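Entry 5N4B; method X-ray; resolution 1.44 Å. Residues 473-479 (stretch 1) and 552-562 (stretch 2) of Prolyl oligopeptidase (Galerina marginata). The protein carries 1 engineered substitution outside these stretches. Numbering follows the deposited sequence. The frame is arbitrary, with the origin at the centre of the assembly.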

# COMPACT_ATOMS: atom_id res chain seq x y z
N LYS A 473 13.93 -6.16 21.45
CA LYS A 473 14.88 -5.54 20.55
C LYS A 473 14.23 -5.33 19.19
O LYS A 473 13.63 -6.25 18.62
CB LYS A 473 16.12 -6.40 20.43
CG LYS A 473 16.82 -6.63 21.78
CD LYS A 473 17.21 -5.33 22.46
CE LYS A 473 17.99 -5.58 23.77
NZ LYS A 473 17.26 -6.53 24.69
N ILE A 474 14.32 -4.10 18.69
CA ILE A 474 13.65 -3.67 17.47
C ILE A 474 14.73 -3.18 16.52
O ILE A 474 15.55 -2.34 16.92
CB ILE A 474 12.65 -2.53 17.72
CG1 ILE A 474 11.69 -2.77 18.89
CG2 ILE A 474 11.87 -2.23 16.44
CD1 ILE A 474 10.74 -3.82 18.74
N PRO A 475 14.75 -3.60 15.26
CA PRO A 475 15.69 -3.00 14.29
C PRO A 475 15.10 -1.75 13.66
O PRO A 475 13.89 -1.57 13.59
CB PRO A 475 15.83 -4.08 13.21
CG PRO A 475 14.48 -4.70 13.22
CD PRO A 475 13.92 -4.65 14.62
N MET A 476 16.00 -0.89 13.21
CA MET A 476 15.63 0.38 12.61
C MET A 476 16.62 0.70 11.50
O MET A 476 17.84 0.72 11.73
CB MET A 476 15.67 1.49 13.64
CG MET A 476 15.39 2.88 13.08
SD MET A 476 14.87 4.11 14.32
CE MET A 476 16.13 3.95 15.58
N PHE A 477 16.11 1.06 10.33
CA PHE A 477 16.97 1.58 9.26
C PHE A 477 17.25 3.05 9.48
O PHE A 477 16.36 3.81 9.88
CB PHE A 477 16.28 1.44 7.91
CG PHE A 477 16.03 0.03 7.48
CD1 PHE A 477 17.09 -0.83 7.21
CD2 PHE A 477 14.75 -0.44 7.31
CE1 PHE A 477 16.84 -2.13 6.76
CE2 PHE A 477 14.51 -1.76 6.83
CZ PHE A 477 15.56 -2.57 6.57
N ILE A 478 18.51 3.44 9.27
CA ILE A 478 18.92 4.84 9.33
C ILE A 478 19.57 5.17 7.99
O ILE A 478 20.54 4.51 7.59
CB ILE A 478 19.88 5.12 10.50
CG1 ILE A 478 19.13 4.85 11.82
CG2 ILE A 478 20.33 6.54 10.45
CD1 ILE A 478 19.93 5.15 13.13
N VAL A 479 19.06 6.20 7.32
CA VAL A 479 19.57 6.64 6.03
C VAL A 479 20.15 8.03 6.19
O VAL A 479 19.54 8.91 6.82
CB VAL A 479 18.47 6.65 4.94
CG1 VAL A 479 19.07 6.96 3.59
CG2 VAL A 479 17.75 5.31 4.93
N ASP A 552 4.69 2.32 21.94
CA ASP A 552 5.89 2.26 22.75
C ASP A 552 7.13 2.03 21.87
O ASP A 552 8.17 2.64 22.10
CB ASP A 552 5.73 1.15 23.80
CG ASP A 552 4.74 1.51 24.93
OD1 ASP A 552 4.50 2.72 25.16
OD2 ASP A 552 4.24 0.57 25.59
N ASP A 553 7.03 1.17 20.87
CA ASP A 553 8.18 0.91 20.00
C ASP A 553 8.55 2.18 19.23
O ASP A 553 9.72 2.50 19.07
CB ASP A 553 7.86 -0.22 19.01
CG ASP A 553 7.75 -1.59 19.64
OD1 ASP A 553 8.08 -1.74 20.82
OD2 ASP A 553 7.32 -2.49 18.89
N PHE A 554 7.56 2.91 18.74
CA PHE A 554 7.83 4.10 17.93
C PHE A 554 8.40 5.23 18.77
O PHE A 554 9.37 5.91 18.36
CB PHE A 554 6.55 4.54 17.22
CG PHE A 554 6.76 5.41 16.00
CD1 PHE A 554 7.42 4.95 14.89
CD2 PHE A 554 6.14 6.64 15.93
CE1 PHE A 554 7.56 5.73 13.75
CE2 PHE A 554 6.28 7.44 14.82
CZ PHE A 554 6.99 7.00 13.74
N ILE A 555 7.86 5.42 19.96
CA ILE A 555 8.40 6.43 20.87
C ILE A 555 9.82 6.08 21.33
O ILE A 555 10.72 6.93 21.34
CB ILE A 555 7.43 6.62 22.04
CG1 ILE A 555 6.14 7.27 21.55
CG2 ILE A 555 8.11 7.45 23.13
CD1 ILE A 555 4.99 7.14 22.54
N ALA A 556 10.06 4.80 21.65
CA ALA A 556 11.41 4.39 22.02
C ALA A 556 12.42 4.62 20.90
O ALA A 556 13.61 4.93 21.15
CB ALA A 556 11.41 2.94 22.50
N ALA A 557 12.01 4.46 19.64
CA ALA A 557 12.92 4.71 18.54
C ALA A 557 13.38 6.16 18.54
O ALA A 557 14.56 6.46 18.36
CB ALA A 557 12.24 4.34 17.22
N ALA A 558 12.44 7.08 18.74
CA ALA A 558 12.78 8.51 18.73
C ALA A 558 13.66 8.86 19.91
O ALA A 558 14.60 9.65 19.76
CB ALA A 558 11.49 9.33 18.74
N GLN A 559 13.40 8.25 21.06
CA GLN A 559 14.23 8.49 22.23
C GLN A 559 15.65 7.97 21.99
O GLN A 559 16.62 8.62 22.37
CB GLN A 559 13.58 7.83 23.46
CG GLN A 559 12.26 8.49 23.82
CD GLN A 559 11.50 7.79 24.90
OE1 GLN A 559 11.41 6.55 24.94
NE2 GLN A 559 10.90 8.57 25.77
N PHE A 560 15.77 6.81 21.35
CA PHE A 560 17.06 6.21 21.04
C PHE A 560 17.87 7.06 20.07
O PHE A 560 19.08 7.21 20.23
CB PHE A 560 16.80 4.82 20.44
CG PHE A 560 18.00 4.14 19.83
CD1 PHE A 560 18.84 3.39 20.60
CD2 PHE A 560 18.28 4.26 18.50
CE1 PHE A 560 19.94 2.74 20.02
CE2 PHE A 560 19.39 3.63 17.95
CZ PHE A 560 20.19 2.88 18.72
N LEU A 561 17.21 7.64 19.06
CA LEU A 561 17.94 8.48 18.10
C LEU A 561 18.64 9.62 18.81
O LEU A 561 19.76 9.96 18.47
CB LEU A 561 16.98 9.03 17.05
CG LEU A 561 16.40 8.03 16.06
CD1 LEU A 561 15.38 8.70 15.19
CD2 LEU A 561 17.47 7.41 15.22
N VAL A 562 17.97 10.21 19.79
CA VAL A 562 18.56 11.34 20.52
C VAL A 562 19.59 10.84 21.53
O VAL A 562 20.71 11.36 21.60
CB VAL A 562 17.46 12.17 21.17
CG1 VAL A 562 18.07 13.25 22.07
CG2 VAL A 562 16.58 12.83 20.12

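The contact between the strand 473-479 and the helix 552-562 is centred on Met476, which loses 79 Å² of surface to the helix, more than any other residue of either stretch. Its side chain leaves the backbone toward the helix with chi1 and chi2 both t, so that the chain is extended across the gap, and then turns at chi3 (p, 51°) to bring the terminal methyl among three helix residues. The sulfur passes over the small side chain of Ala557, with Met476 SD 3.9 Å from Ala557 CB. Beyond it, Met476 CE lies 3.6 Å from Phe560 CD2 and 3.7 Å from Leu561 CD2. The methyl approaches the Phe560 ring obliquely. A long, unbranched and flexible side chain suits this position, since it can reach the helix and still bend so that its methyl meets both an aromatic ring and a branched aliphatic group.

The helix residues meet this side chain in different ways. Ala557 points toward the strand and offers a single methyl, small enough to leave room for the sulfur where the backbones come close, with Met476 CA 7.8 Å from Ala557 CA. Phe560 also points toward the strand; its chi1 is t, and although the residue remains partly exposed, its ring atom CD2 packs against the methionine methyl. Leu561 starts sideways, but its m,t rotamer carries the end of the side chain nearer to the strand. Leu561 CD2 thereby touches two strand residues, packing against Met476 CE and lying 3.9 Å from Ile478 CD1. Ile478 points toward the helix, and with chi1 m and chi2 t its CD1 reaches Leu561 CD2 although the backbones have moved apart, Ile478 CA being 9.5 Å from Leu561 CA. Met476, Ile478, Ala557 and Leu561 are all buried. The branched chains of Leu561, Ile474 and Ile478 and the aromatic Phe560 suit such packing, offering carbon surface with no polar side-chain group to satisfy.

The spacing of these residues follows from the two secondary structures. Along the strand, Ile474, Met476 and Ile478 all point toward the helix, while the intervening Pro475 and Phe477 make no contact with it. On the helix, Asp553, Ala557 and Leu561 recur at intervals of four, close to one turn, and the same spacing appears in the backbone hydrogen bonds from Ala557 N to Asp553 O (3.1 Å) and from Leu561 N to Ala557 O (3.0 Å). The axes cross at -62° and approach to 10.2 Å, and the three pairs of nearest CA atoms run in the same order along both stretches.

At the other end of the contact, the apolar packing gives way to a carboxylate. Ile474 CD1 lies 3.7 Å from Asp553 OD2, in van der Waals contact, and the two residues are buried; their CA atoms, Ile474 CA and Asp553 CA, are 7.6 Å apart. Ile474 turns its CD1 methyl to this position with chi1 and chi2 both m. The aspartate can be accommodated here because both its carboxylate oxygens are hydrogen-bonded elsewhere in the structure. No hydrogen bond links the two stretches, which meet through side-chain packing that buries 269 Å² in total.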